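Local coordinates for protein GNA33 (Neisseria gonorrhoeae FA 1090, PDB 2G5D) that probably acts as a lytic transglycosylase, exolytically cleaving the beta-1,4 linkage between N-acetylmuramic acid and N-acetylglucosamine in peptidoglycan with formation of a 1,6-anhydro bond in the former, at residues Met50-Ala55 / Arg363-Arg368; Ala70-Arg75 / Asp80-Ala85; Glu123-Gly128 / Gly253-Ile258; Ile148-Pro153 / Val163-Thr168; Gly272-Met275 / Gly279-Lys282. One frame throughout, in Å; residues are numbered along the deposited sequence.

From the N terminus, interaction 1 opens first at 50-55 and closes last, at 363-368 on strand 365-375, so its loop encloses the other four. Interaction 2 closes a short loop between the successive helices 58-72 and 79-86. Interaction 3 opens next, joining strand 116-129 to strand 255-263, and within its loop interaction 4 brings together 148-153 and 163-168, which carry strands 148-151 and 163-165, the outermost of a separate sheet. After interaction 3 has closed, interaction 5 folds the chain beyond helix 271-276 back onto the end of that helix. None of the loops cross. Interactions 3, 4 and 5 belong to the MltA-specific insert, and the centres of 1 and 4 lie about 49 Å apart.

Interaction 1. Residues Met50-Ala55 / Arg363-Arg368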
# COMPACT_ATOMS: atom_id res chain seq x y z
N MET A 50 0.55 5.69 -26.25
CA MET A 50 -0.08 4.86 -25.23
C MET A 50 -1.34 4.16 -25.79
O MET A 50 -2.18 4.80 -26.41
CB MET A 50 -0.39 5.64 -23.94
CG MET A 50 0.87 6.18 -23.30
SD MET A 50 0.74 7.28 -21.89
CE MET A 50 0.59 8.90 -22.63
N PRO A 51 -1.40 2.82 -25.65
CA PRO A 51 -2.49 2.07 -26.27
C PRO A 51 -3.83 2.39 -25.59
O PRO A 51 -3.89 2.45 -24.38
CB PRO A 51 -2.07 0.61 -26.09
CG PRO A 51 -1.13 0.60 -24.91
CD PRO A 51 -0.47 1.96 -24.89
N HIS A 52 -4.87 2.62 -26.39
CA HIS A 52 -6.20 2.98 -25.88
C HIS A 52 -6.26 4.29 -25.09
O HIS A 52 -7.23 4.55 -24.38
CB HIS A 52 -6.80 1.85 -25.05
CG HIS A 52 -7.02 0.59 -25.82
ND1 HIS A 52 -7.45 -0.57 -25.23
CD2 HIS A 52 -6.86 0.31 -27.14
CE1 HIS A 52 -7.55 -1.52 -26.15
NE2 HIS A 52 -7.18 -1.01 -27.31
N TRP A 53 -5.25 5.14 -25.28
CA TRP A 53 -5.25 6.50 -24.78
C TRP A 53 -6.58 7.22 -25.06
O TRP A 53 -7.18 7.79 -24.15
CB TRP A 53 -4.13 7.30 -25.43
CG TRP A 53 -4.17 8.72 -24.98
CD1 TRP A 53 -4.71 9.79 -25.65
CD2 TRP A 53 -3.70 9.22 -23.72
NE1 TRP A 53 -4.57 10.94 -24.87
CE2 TRP A 53 -3.96 10.61 -23.70
CE3 TRP A 53 -3.05 8.63 -22.63
CZ2 TRP A 53 -3.61 11.41 -22.60
CZ3 TRP A 53 -2.71 9.42 -21.53
CH2 TRP A 53 -2.98 10.80 -21.54
N ALA A 54 -7.00 7.21 -26.31
CA ALA A 54 -8.24 7.88 -26.77
C ALA A 54 -9.48 7.49 -25.97
O ALA A 54 -10.30 8.37 -25.63
CB ALA A 54 -8.48 7.59 -28.26
N ALA A 55 -9.59 6.19 -25.66
CA ALA A 55 -10.76 5.59 -25.01
C ALA A 55 -10.75 5.55 -23.46
O ALA A 55 -11.65 4.97 -22.84
CB ALA A 55 -11.04 4.20 -25.60
N ARG A 363 -7.95 -11.65 -19.03
CA ARG A 363 -6.69 -11.70 -19.79
C ARG A 363 -6.68 -10.75 -20.99
O ARG A 363 -5.65 -10.61 -21.66
CB ARG A 363 -6.31 -13.15 -20.19
CG ARG A 363 -5.68 -14.00 -19.05
CD ARG A 363 -4.25 -13.53 -18.74
NE ARG A 363 -3.80 -13.84 -17.37
CZ ARG A 363 -3.68 -12.94 -16.40
NH1 ARG A 363 -3.99 -11.66 -16.63
NH2 ARG A 363 -3.26 -13.31 -15.19
N LYS A 364 -7.82 -10.11 -21.26
CA LYS A 364 -7.94 -9.03 -22.25
C LYS A 364 -7.08 -7.82 -21.87
O LYS A 364 -6.58 -7.71 -20.74
CB LYS A 364 -9.40 -8.57 -22.39
CG LYS A 364 -10.35 -9.55 -23.08
CD LYS A 364 -11.78 -9.00 -22.99
CE LYS A 364 -12.82 -10.01 -23.42
NZ LYS A 364 -14.18 -9.50 -23.08
N ALA A 365 -6.93 -6.88 -22.82
CA ALA A 365 -6.10 -5.70 -22.63
C ALA A 365 -6.64 -4.78 -21.53
O ALA A 365 -7.83 -4.40 -21.55
CB ALA A 365 -5.95 -4.93 -23.96
N LEU A 366 -5.77 -4.46 -20.58
CA LEU A 366 -6.11 -3.61 -19.46
C LEU A 366 -5.18 -2.39 -19.55
O LEU A 366 -4.05 -2.47 -19.12
CB LEU A 366 -5.86 -4.34 -18.14
CG LEU A 366 -6.65 -4.03 -16.86
CD1 LEU A 366 -5.69 -3.77 -15.71
CD2 LEU A 366 -7.68 -2.90 -17.01
N ASN A 367 -5.67 -1.30 -20.15
CA ASN A 367 -4.88 -0.06 -20.37
C ASN A 367 -5.53 1.11 -19.63
O ASN A 367 -6.70 1.46 -19.88
CB ASN A 367 -4.75 0.30 -21.87
CG ASN A 367 -4.20 -0.85 -22.73
OD1 ASN A 367 -3.24 -1.52 -22.37
ND2 ASN A 367 -4.80 -1.06 -23.88
N ARG A 368 -4.80 1.70 -18.69
CA ARG A 368 -5.38 2.59 -17.72
C ARG A 368 -4.44 3.71 -17.36
O ARG A 368 -3.28 3.46 -17.07
CB ARG A 368 -5.70 1.79 -16.43
CG ARG A 368 -6.87 0.80 -16.55
CD ARG A 368 -8.15 1.44 -16.01
NE ARG A 368 -9.33 0.71 -16.48
CZ ARG A 368 -9.95 -0.26 -15.81
NH1 ARG A 368 -9.52 -0.68 -14.61
NH2 ARG A 368 -11.02 -0.85 -16.37
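His52 presents one face of its imidazole to the side-chain amide of Asn367, with ND2 of Asn367 3.0 Å from ND1 of His52. The ring and amide planes stand 70° apart, so the amide meets the ring end-on rather than lying flat on it. Pro51 touches the other part of the same amide: its CG is 3.9 Å from OD1 of Asn367, and the two side chains run across each other at about a right angle. The Pro51 carbonyl O sits 3.4 Å from CB of Asn367. With CG set anti to its carbonyl carbon (chi1 -53°), Asn367 lifts its amide between proline and histidine. Ala365 adds a looser touch, its CB 4.4 Å from CE1 of His52.

What sets the proline and histidine in place is a type II turn from Met50 to Trp53. Proline suits its second position, while His52 takes the third with a positive phi of 62°. The turn is closed by Trp53 N to Met50 O at 3.3 Å. Gln56 NE2 bonds to both His52 O and Asn367 O and so bridges the two backbones. The contact thus joins the loop before helix 58-72 to strand 365-375 of the 3D domain. Trp53 turns away, bonding through NE1 to Glu100 on helix 92-102, whereas Pro51 and Asn367 both rest on Phe354 of the adjacent antiparallel strand 352-358.

Interaction 2. Residues Ala70-Arg75 / Asp80-Ala85; sequences ANLKNR and DVCAQA
Leu72, which meets Cys82 across the contact, also lays its CD2 on one face of the Arg75 guanidinium, 3.6 Å above the plane and over its centre. That arginine reaches back along its own segment, and its NH2 has a weak hydrogen bond to the carbonyl of Leu349. Toward the second helix Leu72 offers its CB, 4.2 Å from SG of Cys82, an apolar touch that suits a buried leucine.

The closest approach is that of Lys73 CB to Cys82 CB, at 3.5 Å, tight for two methylene groups and matched by a separation of only 5.3 Å between the CA atoms of Lys73 and Cys82. Lys73 CG stands between its backbone N and carbonyl carbon (chi1 87°), the crowded position, and carries the charged end away from helix 79-86, so an exposed lysine fits here with only its aliphatic root in the contact. Set anti to its own carbonyl carbon (chi1 -79°), Cys82 SG is directed at the first segment, 3.7 Å from N of Lys73, where it can also join Cys69.

Past Leu72 the chain bends in a type I turn to Arg75, held by Arg75 N to Leu72 O at 3.0 Å. Cys69, the disulfide partner of Cys82, lies four residues before Lys73. Helices 58-72 and 79-86 thus form a disulfide-linked helical hairpin, and the Cys69-Cys82 bond accounts for the close approach of their backbones.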
# COMPACT_ATOMS: atom_id res chain seq x y z
N ALA A 70 -4.28 16.92 -2.71
CA ALA A 70 -4.40 17.44 -1.33
C ALA A 70 -3.03 17.57 -0.66
O ALA A 70 -2.78 18.49 0.13
CB ALA A 70 -5.34 16.56 -0.48
N ASN A 71 -2.13 16.65 -0.98
CA ASN A 71 -0.72 16.73 -0.55
C ASN A 71 0.26 17.10 -1.69
O ASN A 71 1.22 17.86 -1.48
CB ASN A 71 -0.26 15.41 0.10
CG ASN A 71 -0.79 15.23 1.54
OD1 ASN A 71 -1.49 16.09 2.09
ND2 ASN A 71 -0.45 14.10 2.14
N LEU A 72 0.05 16.55 -2.88
CA LEU A 72 0.99 16.72 -3.98
C LEU A 72 1.11 18.18 -4.40
O LEU A 72 2.17 18.62 -4.86
CB LEU A 72 0.56 15.87 -5.18
CG LEU A 72 1.53 15.10 -6.11
CD1 LEU A 72 1.03 15.19 -7.55
CD2 LEU A 72 2.99 15.49 -5.99
N LYS A 73 0.02 18.95 -4.21
CA LYS A 73 -0.02 20.36 -4.59
C LYS A 73 1.05 21.21 -3.90
O LYS A 73 1.39 22.31 -4.38
CB LYS A 73 -1.41 20.96 -4.34
CG LYS A 73 -1.61 21.50 -2.91
CD LYS A 73 -2.94 22.11 -2.72
CE LYS A 73 -3.85 21.20 -1.94
NZ LYS A 73 -4.90 21.98 -1.20
N ASN A 74 1.56 20.70 -2.77
CA ASN A 74 2.55 21.39 -1.95
C ASN A 74 3.99 21.09 -2.33
O ASN A 74 4.92 21.71 -1.80
CB ASN A 74 2.32 21.06 -0.47
CG ASN A 74 1.00 21.59 0.06
OD1 ASN A 74 0.62 22.73 -0.23
ND2 ASN A 74 0.31 20.78 0.85
N ARG A 75 4.17 20.14 -3.25
CA ARG A 75 5.50 19.77 -3.72
C ARG A 75 5.92 20.63 -4.88
O ARG A 75 5.17 20.82 -5.84
CB ARG A 75 5.54 18.30 -4.12
CG ARG A 75 6.01 17.38 -3.00
CD ARG A 75 6.65 16.12 -3.55
NE ARG A 75 5.80 14.94 -3.33
CZ ARG A 75 5.71 13.89 -4.15
NH1 ARG A 75 6.40 13.82 -5.29
NH2 ARG A 75 4.90 12.90 -3.81
N ASP A 80 0.88 24.27 -10.07
CA ASP A 80 0.07 24.63 -11.24
C ASP A 80 -0.82 23.50 -11.79
O ASP A 80 -2.02 23.73 -12.04
CB ASP A 80 0.97 25.22 -12.34
CG ASP A 80 1.25 26.68 -12.14
OD1 ASP A 80 2.08 27.22 -12.91
OD2 ASP A 80 0.64 27.31 -11.23
N VAL A 81 -0.26 22.31 -11.99
CA VAL A 81 -1.09 21.16 -12.41
C VAL A 81 -2.18 20.81 -11.39
O VAL A 81 -3.33 20.55 -11.75
CB VAL A 81 -0.28 19.89 -12.87
CG1 VAL A 81 0.49 20.17 -14.19
CG2 VAL A 81 0.66 19.36 -11.74
N CYS A 82 -1.83 20.84 -10.10
CA CYS A 82 -2.84 20.58 -9.05
C CYS A 82 -3.94 21.64 -8.98
O CYS A 82 -5.12 21.30 -8.83
CB CYS A 82 -2.17 20.34 -7.70
SG CYS A 82 -1.50 18.66 -7.59
N ALA A 83 -3.57 22.92 -9.08
CA ALA A 83 -4.56 23.99 -9.15
C ALA A 83 -5.46 23.80 -10.38
O ALA A 83 -6.69 23.89 -10.29
CB ALA A 83 -3.88 25.36 -9.17
N GLN A 84 -4.83 23.53 -11.52
CA GLN A 84 -5.56 23.40 -12.79
C GLN A 84 -6.49 22.18 -12.81
O GLN A 84 -7.56 22.23 -13.42
CB GLN A 84 -4.57 23.32 -13.96
CG GLN A 84 -5.23 23.47 -15.33
CD GLN A 84 -5.94 24.81 -15.49
OE1 GLN A 84 -5.53 25.81 -14.91
NE2 GLN A 84 -7.01 24.83 -16.28
N ALA A 85 -6.05 21.09 -12.16
CA ALA A 85 -6.87 19.90 -11.97
C ALA A 85 -8.22 20.25 -11.33
O ALA A 85 -9.22 19.65 -11.66
CB ALA A 85 -6.13 18.83 -11.14

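Interaction 3. Residues Glu123-Gly128 / Gly253-Ile258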
# COMPACT_ATOMS: atom_id res chain seq x y z
N GLU A 123 -8.32 -3.59 -0.61
CA GLU A 123 -8.76 -3.34 0.75
C GLU A 123 -9.80 -4.38 1.17
O GLU A 123 -10.92 -4.39 0.67
CB GLU A 123 -9.32 -1.92 0.89
CG GLU A 123 -9.73 -1.59 2.34
CD GLU A 123 -10.41 -0.24 2.49
OE1 GLU A 123 -10.75 0.39 1.47
OE2 GLU A 123 -10.62 0.18 3.64
N PRO A 124 -9.43 -5.28 2.11
CA PRO A 124 -10.42 -6.31 2.48
C PRO A 124 -11.62 -5.79 3.29
O PRO A 124 -11.49 -4.83 4.05
CB PRO A 124 -9.61 -7.30 3.31
CG PRO A 124 -8.46 -6.52 3.84
CD PRO A 124 -8.17 -5.42 2.84
N VAL A 125 -12.77 -6.43 3.07
CA VAL A 125 -13.96 -6.31 3.93
C VAL A 125 -14.05 -7.58 4.79
O VAL A 125 -13.94 -8.69 4.29
CB VAL A 125 -15.27 -6.10 3.10
CG1 VAL A 125 -16.53 -6.13 3.99
CG2 VAL A 125 -15.21 -4.81 2.37
N LEU A 126 -14.20 -7.43 6.10
CA LEU A 126 -14.42 -8.62 6.92
C LEU A 126 -15.55 -8.45 7.90
O LEU A 126 -15.73 -7.39 8.47
CB LEU A 126 -13.12 -9.12 7.61
CG LEU A 126 -12.05 -8.23 8.25
CD1 LEU A 126 -11.28 -9.02 9.29
CD2 LEU A 126 -11.08 -7.64 7.16
N LYS A 127 -16.34 -9.51 8.06
CA LYS A 127 -17.44 -9.52 9.04
C LYS A 127 -16.90 -9.26 10.45
O LYS A 127 -15.86 -9.79 10.85
CB LYS A 127 -18.19 -10.84 8.98
CG LYS A 127 -18.90 -11.13 7.67
CD LYS A 127 -19.47 -12.55 7.70
CE LYS A 127 -20.40 -12.81 6.54
NZ LYS A 127 -21.17 -14.07 6.75
N GLY A 128 -17.62 -8.43 11.21
CA GLY A 128 -17.16 -8.04 12.53
C GLY A 128 -18.14 -7.10 13.19
O GLY A 128 -19.26 -6.94 12.71
N GLY A 253 -24.79 -4.32 8.06
CA GLY A 253 -24.26 -3.84 6.79
C GLY A 253 -23.46 -2.55 6.85
O GLY A 253 -23.01 -2.05 5.81
N LYS A 254 -23.27 -2.00 8.05
CA LYS A 254 -22.45 -0.80 8.24
C LYS A 254 -20.96 -1.12 8.10
O LYS A 254 -20.55 -2.27 8.21
CB LYS A 254 -22.68 -0.18 9.63
CG LYS A 254 -23.81 0.82 9.70
CD LYS A 254 -25.13 0.14 9.97
CE LYS A 254 -26.23 1.14 10.28
NZ LYS A 254 -27.48 0.41 10.48
N TYR A 255 -20.17 -0.09 7.86
CA TYR A 255 -18.73 -0.26 7.77
C TYR A 255 -18.05 0.47 8.91
O TYR A 255 -18.40 1.61 9.23
CB TYR A 255 -18.20 0.26 6.42
CG TYR A 255 -18.62 -0.59 5.23
CD1 TYR A 255 -19.35 -0.04 4.17
CD2 TYR A 255 -18.27 -1.94 5.17
CE1 TYR A 255 -19.73 -0.84 3.07
CE2 TYR A 255 -18.64 -2.73 4.09
CZ TYR A 255 -19.37 -2.18 3.05
OH TYR A 255 -19.72 -3.00 1.99
N ILE A 256 -17.10 -0.21 9.55
CA ILE A 256 -16.14 0.43 10.45
C ILE A 256 -14.78 0.42 9.73
O ILE A 256 -14.22 -0.65 9.45
CB ILE A 256 -16.06 -0.29 11.83
CG1 ILE A 256 -17.37 -0.10 12.61
CG2 ILE A 256 -14.89 0.24 12.65
CD1 ILE A 256 -17.59 -1.09 13.74
N ARG A 257 -14.29 1.61 9.42
CA ARG A 257 -13.11 1.77 8.59
C ARG A 257 -11.84 1.78 9.44
O ARG A 257 -11.73 2.54 10.40
CB ARG A 257 -13.22 3.04 7.74
CG ARG A 257 -14.54 3.16 6.97
CD ARG A 257 -14.43 4.09 5.75
NE ARG A 257 -13.35 3.65 4.85
CZ ARG A 257 -12.25 4.35 4.58
NH1 ARG A 257 -12.07 5.56 5.10
NH2 ARG A 257 -11.33 3.84 3.76
N ILE A 258 -10.91 0.90 9.08
CA ILE A 258 -9.71 0.65 9.86
C ILE A 258 -8.48 0.89 8.97
O ILE A 258 -8.34 0.29 7.90
CB ILE A 258 -9.73 -0.81 10.46
CG1 ILE A 258 -10.99 -1.05 11.32
CG2 ILE A 258 -8.52 -1.10 11.30
CD1 ILE A 258 -11.16 -0.05 12.48
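Val125 and Tyr255 lie closest, with CA atoms 8.6 Å apart, and Glu123 CA lies 10.0 Å from Ile258 CA, too far for direct strand pairing. Both segments are largely extended. Between the strands to which they belong runs strand 246-249, to which Leu126 is tied by backbone bonds with Arg247 and Lys249. Gly253, just before strand 255-263, has a positive phi of 97°, which glycine adopts readily.

Across the intervening strand the side chains do the touching. Val125 CG1 meets the Tyr255 ring at its edge, near the ring plane, 4.0 Å from CE2. That branch is anti to the valine's backbone N (chi1 174°). A beta-branched valine favours extended backbone, while tyrosine combines an apolar ring edge with a hydroxyl that bonds to Lys249. Tyr255 also makes an edge-to-face pair with Tyr391, which Val125 touches as well.

The charged pair is looser. Glu123, its chain fully extended, brings OE2 to 3.7 Å from NH2 of Arg257, a long salt bridge, with carboxylate and guanidinium planes 77° apart. OE1 of Glu123 has its own salt bridge to Arg247, and Arg257 NH2 also bonds weakly to Gly325 O.

Side chains on the same face of next-but-one strands thus meet over strand 246-249. The segment passes from pairing with strand 384-391 at Glu123 to pairing with 246-249 at Leu126, consistent with a strand shared by the barrel and the insert.

Interaction 4. Residues Ile148-Pro153 / Val163-Thr168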
# COMPACT_ATOMS: atom_id res chain seq x y z
N ILE A 148 6.17 2.46 22.39
CA ILE A 148 7.02 3.65 22.22
C ILE A 148 7.94 3.51 20.99
O ILE A 148 8.78 2.61 20.92
CB ILE A 148 7.83 4.00 23.53
CG1 ILE A 148 6.97 4.78 24.52
CG2 ILE A 148 9.07 4.86 23.22
CD1 ILE A 148 6.33 3.94 25.58
N SER A 149 7.75 4.41 20.03
CA SER A 149 8.59 4.45 18.83
C SER A 149 9.77 5.39 19.02
O SER A 149 9.61 6.55 19.42
CB SER A 149 7.77 4.85 17.60
OG SER A 149 8.56 4.84 16.43
N VAL A 150 10.97 4.89 18.72
CA VAL A 150 12.20 5.70 18.76
C VAL A 150 12.92 5.66 17.40
O VAL A 150 13.16 4.58 16.87
CB VAL A 150 13.18 5.21 19.89
CG1 VAL A 150 14.36 6.17 20.02
CG2 VAL A 150 12.46 5.08 21.23
N PRO A 151 13.23 6.85 16.84
CA PRO A 151 14.04 6.96 15.61
C PRO A 151 15.47 6.42 15.73
O PRO A 151 16.11 6.56 16.77
CB PRO A 151 14.05 8.47 15.32
CG PRO A 151 12.89 9.02 16.08
CD PRO A 151 12.79 8.17 17.31
N LEU A 152 15.97 5.85 14.63
CA LEU A 152 17.27 5.19 14.57
C LEU A 152 18.26 6.02 13.72
O LEU A 152 17.90 6.46 12.62
CB LEU A 152 17.07 3.78 13.98
CG LEU A 152 17.99 2.56 14.14
CD1 LEU A 152 19.23 2.66 13.24
CD2 LEU A 152 18.37 2.29 15.60
N PRO A 153 19.49 6.26 14.23
CA PRO A 153 20.47 7.12 13.55
C PRO A 153 20.86 6.62 12.16
O PRO A 153 20.84 5.42 11.91
CB PRO A 153 21.69 7.08 14.48
CG PRO A 153 21.52 5.83 15.29
CD PRO A 153 20.04 5.72 15.49
N VAL A 163 22.41 1.04 24.16
CA VAL A 163 22.26 2.51 24.13
C VAL A 163 21.28 3.02 25.20
O VAL A 163 20.77 2.24 26.01
CB VAL A 163 21.87 3.04 22.72
CG1 VAL A 163 22.97 2.75 21.71
CG2 VAL A 163 20.53 2.46 22.26
N ARG A 164 21.04 4.34 25.19
CA ARG A 164 20.18 5.00 26.18
C ARG A 164 18.92 5.55 25.51
O ARG A 164 18.99 6.04 24.38
CB ARG A 164 20.95 6.11 26.91
CG ARG A 164 20.10 7.16 27.64
CD ARG A 164 19.63 6.69 29.02
NE ARG A 164 20.70 6.81 30.02
CZ ARG A 164 21.26 5.78 30.66
NH1 ARG A 164 20.86 4.53 30.42
NH2 ARG A 164 22.23 6.01 31.55
N ILE A 165 17.79 5.46 26.22
CA ILE A 165 16.51 5.98 25.73
C ILE A 165 15.88 6.96 26.74
O ILE A 165 15.94 6.66 27.86
CB ILE A 165 15.52 4.84 25.32
CG1 ILE A 165 15.53 4.64 23.79
CG2 ILE A 165 14.06 5.10 25.67
CD1 ILE A 165 16.68 3.81 23.25
N ARG A 166 15.23 8.02 26.15
CA ARG A 166 14.44 8.97 26.92
C ARG A 166 13.10 9.18 26.23
O ARG A 166 13.05 9.49 25.03
CB ARG A 166 15.18 10.32 27.06
CG ARG A 166 14.34 11.46 27.68
CD ARG A 166 15.48 12.59 28.36
NE ARG A 166 16.14 13.22 26.94
CZ ARG A 166 15.52 14.04 26.17
NH1 ARG A 166 14.19 14.11 26.25
NH2 ARG A 166 16.16 14.52 24.81
N GLN A 167 12.01 9.00 26.98
CA GLN A 167 10.65 9.21 26.47
C GLN A 167 10.37 10.69 26.22
O GLN A 167 10.71 11.55 27.06
CB GLN A 167 9.62 8.64 27.45
CG GLN A 167 8.27 8.32 26.82
CD GLN A 167 7.12 8.34 27.81
OE1 GLN A 167 7.21 8.96 28.87
NE2 GLN A 167 6.03 7.68 27.45
N THR A 168 9.76 10.99 25.07
CA THR A 168 9.49 12.37 24.66
C THR A 168 8.01 12.59 24.32
O THR A 168 7.64 13.62 23.74
CB THR A 168 10.37 12.81 23.45
OG1 THR A 168 10.04 12.01 22.30
CG2 THR A 168 11.86 12.67 23.77
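Apolar contact comes first: Val150 CG2 meets Ile165 CG1 at 4.0 Å, the branched side chains running obliquely to each other. Each points from its own backbone toward the opposite strand, and the CA atoms of Val150 and Ile165 are 8.2 Å apart, a spacing bridged by side chains and not by main-chain pairing. In Val150 the CG2 branch is anti to the carbonyl carbon while CG1 is anti to the backbone N (chi1 -173°), and it is the former that reaches the isoleucine. Beta-branched residues suit both places, favouring extended backbone and meeting between the strands with short, stiff side chains.

A mixed contact follows at the next level. Ile148 CD1 lies 4.2 Å from the amide nitrogen NE2 of Gln167, and the two side chains are at about a right angle. The glutamine is stretched out (chi1 -158°, chi2 -155°), which lets an exposed residue reach across to a buried one. Its side chain also touches Phe202, on which Ile148 and Ile165 pack too.

Strand 148-151 is held from outside the pair: Val150 has backbone bonds with Ile198, and Ser149 OG bonds to Lys199 NZ. Phe207 on strand 206-209 touches Ile148, Val150 and Ile165 alike.

Strands 148-151 and 163-165 are the two outermost of a five-stranded mixed sheet, yet they face each other over shared phenylalanines. The borders of the curled sheet approach each other through side chains, consistent with a barrel-like arrangement, as in the beta-barrel ribosomal protein L25, to which this insert is probably related.

Interaction 5. Residues Gly272-Met275 / Gly279-Lys282; sequences GRYM and GYLK
Met275 O accepts a hydrogen bond from Tyr280 N at 2.7 Å. The N approaches nearly along the C=O axis, at 162°, but the N-H itself is bent, with 131° at the hydrogen. Leu281 N adds a weak bond to the same Met275 O at 3.5 Å, and CA of Gly279 contributes a C-H...O contact to it at 3.3 Å. Three donors from consecutive residues thus gather around one carbonyl near the end of helix 271-276.

A bond from the amide of a residue to the carbonyl five places earlier defines a pi-turn, and here it folds the chain back as the helix finishes. The peptide bond before Gly279 is cis, which probably helps the chain reverse.

Beyond the backbone, the two tyrosines meet: Tyr274 CE2 comes to the edge of the Tyr280 ring, near its plane, 4.0 Å from CE1, and both hydroxyls bond to OE2 of Glu304. That shared carboxylate oxygen fixes the outer ends of the rings while CE2 of Tyr274 meets the edge of the Tyr280 ring; tyrosine suits both places by pairing an apolar ring with a hydroxyl that can reach the glutamate.

Met275 spans two partners with its flexible chain. Its CG lies 4.2 Å from CD1 of Tyr280. A bend at the thioether (chi3 82°) then swings CE to 3.8 Å from CD1 of Leu281, the two side chains lying side by side and pointing the same way. Both also rest on Tyr294 of helix 288-297, and Val305 of helix 302-306 touches Tyr274, Met275 and Tyr280.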
# COMPACT_ATOMS: atom_id res chain seq x y z
N GLY A 272 1.58 -18.98 4.69
CA GLY A 272 1.35 -19.85 3.54
C GLY A 272 2.53 -20.72 3.15
O GLY A 272 2.36 -21.88 2.77
N ARG A 273 3.74 -20.16 3.24
CA ARG A 273 4.97 -20.91 2.99
C ARG A 273 5.29 -21.81 4.17
O ARG A 273 5.87 -22.88 3.99
CB ARG A 273 6.16 -19.98 2.70
CG ARG A 273 6.07 -19.26 1.36
CD ARG A 273 7.35 -18.48 1.02
NE ARG A 273 7.03 -17.24 0.31
CZ ARG A 273 7.09 -16.02 0.84
NH1 ARG A 273 7.52 -15.84 2.09
NH2 ARG A 273 6.75 -14.97 0.11
N TYR A 274 4.92 -21.38 5.38
CA TYR A 274 5.07 -22.22 6.57
C TYR A 274 4.21 -23.48 6.49
O TYR A 274 4.69 -24.59 6.74
CB TYR A 274 4.77 -21.44 7.85
CG TYR A 274 4.77 -22.31 9.09
CD1 TYR A 274 5.96 -22.66 9.71
CD2 TYR A 274 3.57 -22.79 9.64
CE1 TYR A 274 5.98 -23.47 10.85
CE2 TYR A 274 3.57 -23.60 10.78
CZ TYR A 274 4.79 -23.94 11.38
OH TYR A 274 4.82 -24.73 12.50
N MET A 275 2.94 -23.31 6.14
CA MET A 275 1.98 -24.40 6.05
C MET A 275 2.31 -25.44 4.98
O MET A 275 2.00 -26.62 5.15
CB MET A 275 0.58 -23.85 5.80
CG MET A 275 -0.05 -23.19 7.01
SD MET A 275 -1.64 -22.48 6.60
CE MET A 275 -2.70 -23.90 6.71
N GLY A 279 3.24 -30.52 6.49
CA GLY A 279 2.80 -29.81 5.29
C GLY A 279 1.29 -29.85 5.31
O GLY A 279 0.67 -30.79 4.80
N TYR A 280 0.70 -28.82 5.91
CA TYR A 280 -0.73 -28.77 6.21
C TYR A 280 -1.59 -28.53 4.98
O TYR A 280 -2.64 -29.14 4.83
CB TYR A 280 -1.00 -27.70 7.27
CG TYR A 280 -0.15 -27.85 8.51
CD1 TYR A 280 0.47 -26.74 9.10
CD2 TYR A 280 0.05 -29.11 9.10
CE1 TYR A 280 1.26 -26.88 10.25
CE2 TYR A 280 0.83 -29.27 10.23
CZ TYR A 280 1.43 -28.16 10.80
OH TYR A 280 2.21 -28.32 11.91
N LEU A 281 -1.14 -27.62 4.12
CA LEU A 281 -1.76 -27.39 2.82
C LEU A 281 -0.70 -27.44 1.74
O LEU A 281 0.49 -27.32 2.03
CB LEU A 281 -2.46 -26.03 2.79
CG LEU A 281 -3.82 -25.85 3.47
CD1 LEU A 281 -4.27 -24.41 3.28
CD2 LEU A 281 -4.86 -26.81 2.92
N LYS A 282 -1.14 -27.61 0.49
CA LYS A 282 -0.27 -27.40 -0.67
C LYS A 282 -0.25 -25.90 -0.98
O LYS A 282 -1.24 -25.19 -0.74
CB LYS A 282 -0.77 -28.21 -1.87
CG LYS A 282 -0.83 -29.71 -1.61
CD LYS A 282 -0.86 -30.52 -2.89
CE LYS A 282 -0.65 -32.01 -2.60
NZ LYS A 282 -0.52 -32.82 -3.84